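Local atomic coordinates of choline binding protein A (Lactobacillus salivarius str. Ren, PDB entry 5GT1), a protein that probably binds choline through its repeats and carries a zinc-binding domain of peptidase family M23, the part present in this structure. Residues Asn91-Arg96 with Asp126-Arg131. Residues are numbered along the deposited sequence; the frame is centred on the assembly and turned at random.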
loop_
_atom_site.group_PDB
_atom_site.type_symbol
_atom_site.label_atom_id
_atom_site.label_comp_id
_atom_site.label_asym_id
_atom_site.label_seq_id
_atom_site.Cartn_x
_atom_site.Cartn_y
_atom_site.Cartn_z
ATOM N N ASN A 91 -11.722 0.217 4.188
ATOM C CA ASN A 91 -10.978 -0.019 5.434
ATOM C C ASN A 91 -9.464 0.012 5.163
ATOM O O ASN A 91 -8.979 -0.679 4.250
ATOM C CB ASN A 91 -11.388 -1.353 6.074
ATOM C CG ASN A 91 -12.869 -1.398 6.416
ATOM O OD1 ASN A 91 -13.309 -0.745 7.351
ATOM N ND2 ASN A 91 -13.641 -2.146 5.637
ATOM N N TYR A 92 -8.731 0.813 5.932
ATOM C CA TYR A 92 -7.289 0.949 5.698
ATOM C C TYR A 92 -6.453 0.845 6.971
ATOM O O TYR A 92 -6.936 1.117 8.071
ATOM C CB TYR A 92 -6.981 2.250 4.948
ATOM C CG TYR A 92 -7.328 3.481 5.755
ATOM C CD1 TYR A 92 -6.371 4.094 6.567
ATOM C CD2 TYR A 92 -8.610 4.011 5.725
ATOM C CE1 TYR A 92 -6.679 5.213 7.327
ATOM C CE2 TYR A 92 -8.935 5.141 6.478
ATOM C CZ TYR A 92 -7.967 5.730 7.282
ATOM O OH TYR A 92 -8.269 6.839 8.039
ATOM N N VAL A 93 -5.187 0.471 6.808
ATOM C CA VAL A 93 -4.235 0.406 7.905
ATOM C C VAL A 93 -3.059 1.292 7.544
ATOM O O VAL A 93 -2.561 1.222 6.417
ATOM C CB VAL A 93 -3.713 -1.029 8.089
ATOM C CG1 VAL A 93 -2.734 -1.111 9.253
ATOM C CG2 VAL A 93 -4.876 -1.980 8.284
ATOM N N VAL A 94 -2.637 2.133 8.491
ATOM C CA VAL A 94 -1.472 3.001 8.328
ATOM C C VAL A 94 -0.343 2.512 9.247
ATOM O O VAL A 94 -0.541 2.308 10.457
ATOM C CB VAL A 94 -1.817 4.485 8.633
ATOM C CG1 VAL A 94 -0.613 5.400 8.377
ATOM C CG2 VAL A 94 -3.025 4.918 7.798
ATOM N N VAL A 95 0.825 2.285 8.653
ATOM C CA VAL A 95 2.026 1.877 9.372
ATOM C C VAL A 95 3.096 2.946 9.139
ATOM O O VAL A 95 3.325 3.361 8.002
ATOM C CB VAL A 95 2.549 0.502 8.878
ATOM C CG1 VAL A 95 3.853 0.137 9.579
ATOM C CG2 VAL A 95 1.511 -0.594 9.103
ATOM N N ARG A 96 3.740 3.396 10.219
ATOM C CA ARG A 96 4.770 4.436 10.127
ATOM C C ARG A 96 6.106 3.870 10.546
ATOM O O ARG A 96 6.207 3.277 11.611
ATOM C CB ARG A 96 4.416 5.640 11.014
ATOM C CG ARG A 96 5.505 6.712 11.087
ATOM C CD ARG A 96 5.542 7.609 9.856
ATOM N NE ARG A 96 6.809 8.345 9.762
ATOM C CZ ARG A 96 7.189 9.093 8.724
ATOM N NH1 ARG A 96 6.411 9.225 7.650
ATOM N NH2 ARG A 96 8.369 9.717 8.760
ATOM N N ASP A 126 5.141 -9.529 8.405
ATOM C CA ASP A 126 4.000 -9.706 9.333
ATOM C C ASP A 126 2.655 -9.499 8.603
ATOM O O ASP A 126 2.529 -8.620 7.746
ATOM C CB ASP A 126 4.064 -8.744 10.531
ATOM C CG ASP A 126 5.147 -9.108 11.546
ATOM O OD1 ASP A 126 5.814 -10.160 11.411
ATOM O OD2 ASP A 126 5.335 -8.323 12.503
ATOM N N VAL A 127 1.645 -10.294 8.956
ATOM C CA VAL A 127 0.363 -10.195 8.257
ATOM C C VAL A 127 -0.418 -8.967 8.732
ATOM O O VAL A 127 -0.716 -8.823 9.931
ATOM C CB VAL A 127 -0.467 -11.491 8.407
ATOM C CG1 VAL A 127 -1.841 -11.336 7.748
ATOM C CG2 VAL A 127 0.287 -12.663 7.772
ATOM N N ILE A 128 -0.734 -8.079 7.797
ATOM C CA ILE A 128 -1.569 -6.900 8.086
ATOM C C ILE A 128 -3.038 -7.311 8.239
ATOM O O ILE A 128 -3.773 -6.806 9.114
ATOM C CB ILE A 128 -1.455 -5.850 6.949
ATOM C CG1 ILE A 128 0.005 -5.368 6.800
ATOM C CG2 ILE A 128 -2.424 -4.676 7.165
ATOM C CD1 ILE A 128 0.574 -4.700 8.031
ATOM N N GLY A 129 -3.451 -8.225 7.373
ATOM C CA GLY A 129 -4.813 -8.710 7.344
ATOM C C GLY A 129 -4.995 -9.570 6.123
ATOM O O GLY A 129 -4.002 -9.944 5.470
ATOM N N TYR A 130 -6.256 -9.872 5.801
ATOM C CA TYR A 130 -6.593 -10.810 4.724
ATOM C C TYR A 130 -7.400 -10.101 3.647
ATOM O O TYR A 130 -8.425 -9.497 3.934
ATOM C CB TYR A 130 -7.343 -12.034 5.297
ATOM C CG TYR A 130 -6.422 -12.820 6.186
ATOM C CD1 TYR A 130 -5.692 -13.878 5.674
ATOM C CD2 TYR A 130 -6.203 -12.430 7.525
ATOM C CE1 TYR A 130 -4.787 -14.578 6.466
ATOM C CE2 TYR A 130 -5.298 -13.127 8.326
ATOM C CZ TYR A 130 -4.605 -14.194 7.786
ATOM O OH TYR A 130 -3.714 -14.884 8.562
ATOM N N ARG A 131 -6.913 -10.158 2.413
ATOM C CA ARG A 131 -7.601 -9.514 1.296
ATOM C C ARG A 131 -8.787 -10.381 0.885
ATOM O O ARG A 131 -8.626 -11.551 0.548
ATOM C CB ARG A 131 -6.661 -9.318 0.091
ATOM C CG ARG A 131 -7.326 -8.676 -1.123
ATOM C CD ARG A 131 -6.391 -8.651 -2.340
ATOM N NE ARG A 131 -5.837 -9.977 -2.656
ATOM C CZ ARG A 131 -4.822 -10.207 -3.493
ATOM N NH1 ARG A 131 -4.222 -9.213 -4.148
ATOM N NH2 ARG A 131 -4.402 -11.452 -3.683
#
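The backbones of strands 92-96 and 127-130 face each other across a layer of side chains, running in roughly opposite directions, nearest at Val93 and Ile128, whose CA atoms lie 7.8 Å apart, too far for a shared ladder of backbone bonds. Ile128 reaches across and meets both valines with its two branches. With CG1 beside the backbone N (chi1 -61°), its CG2 methyl stands anti to that N, turns to Val93 and lies 3.8 Å from Val93 CG2; it also comes within 4.1 Å of Val93 CG1, so it rests against the fork of the valine, and the two side chains run at a slant to one another. The other branch carries CD1 along strand 92-96 toward Val95, where Ile128 CD1 is 4.3 Å from Val95 CG2, a looser touch. Both valines hold CG1 anti to N, which leaves each CG2 beside its own backbone N as the methyl nearest the isoleucine. All three residues are buried, and the contact between them is wholly apolar. The side chain of the zinc ligand His137 is about 11 Å from that of Val93. Strand 92-96 runs antiparallel between 78-86 and 101-108 in the large sheet of this M23 domain, with Val93 also touching Val80 and Val95 touching Tyr104. Strand 127-130 instead pairs with 71-73, so Ile128 packs this small two-stranded sheet onto the face of the large one.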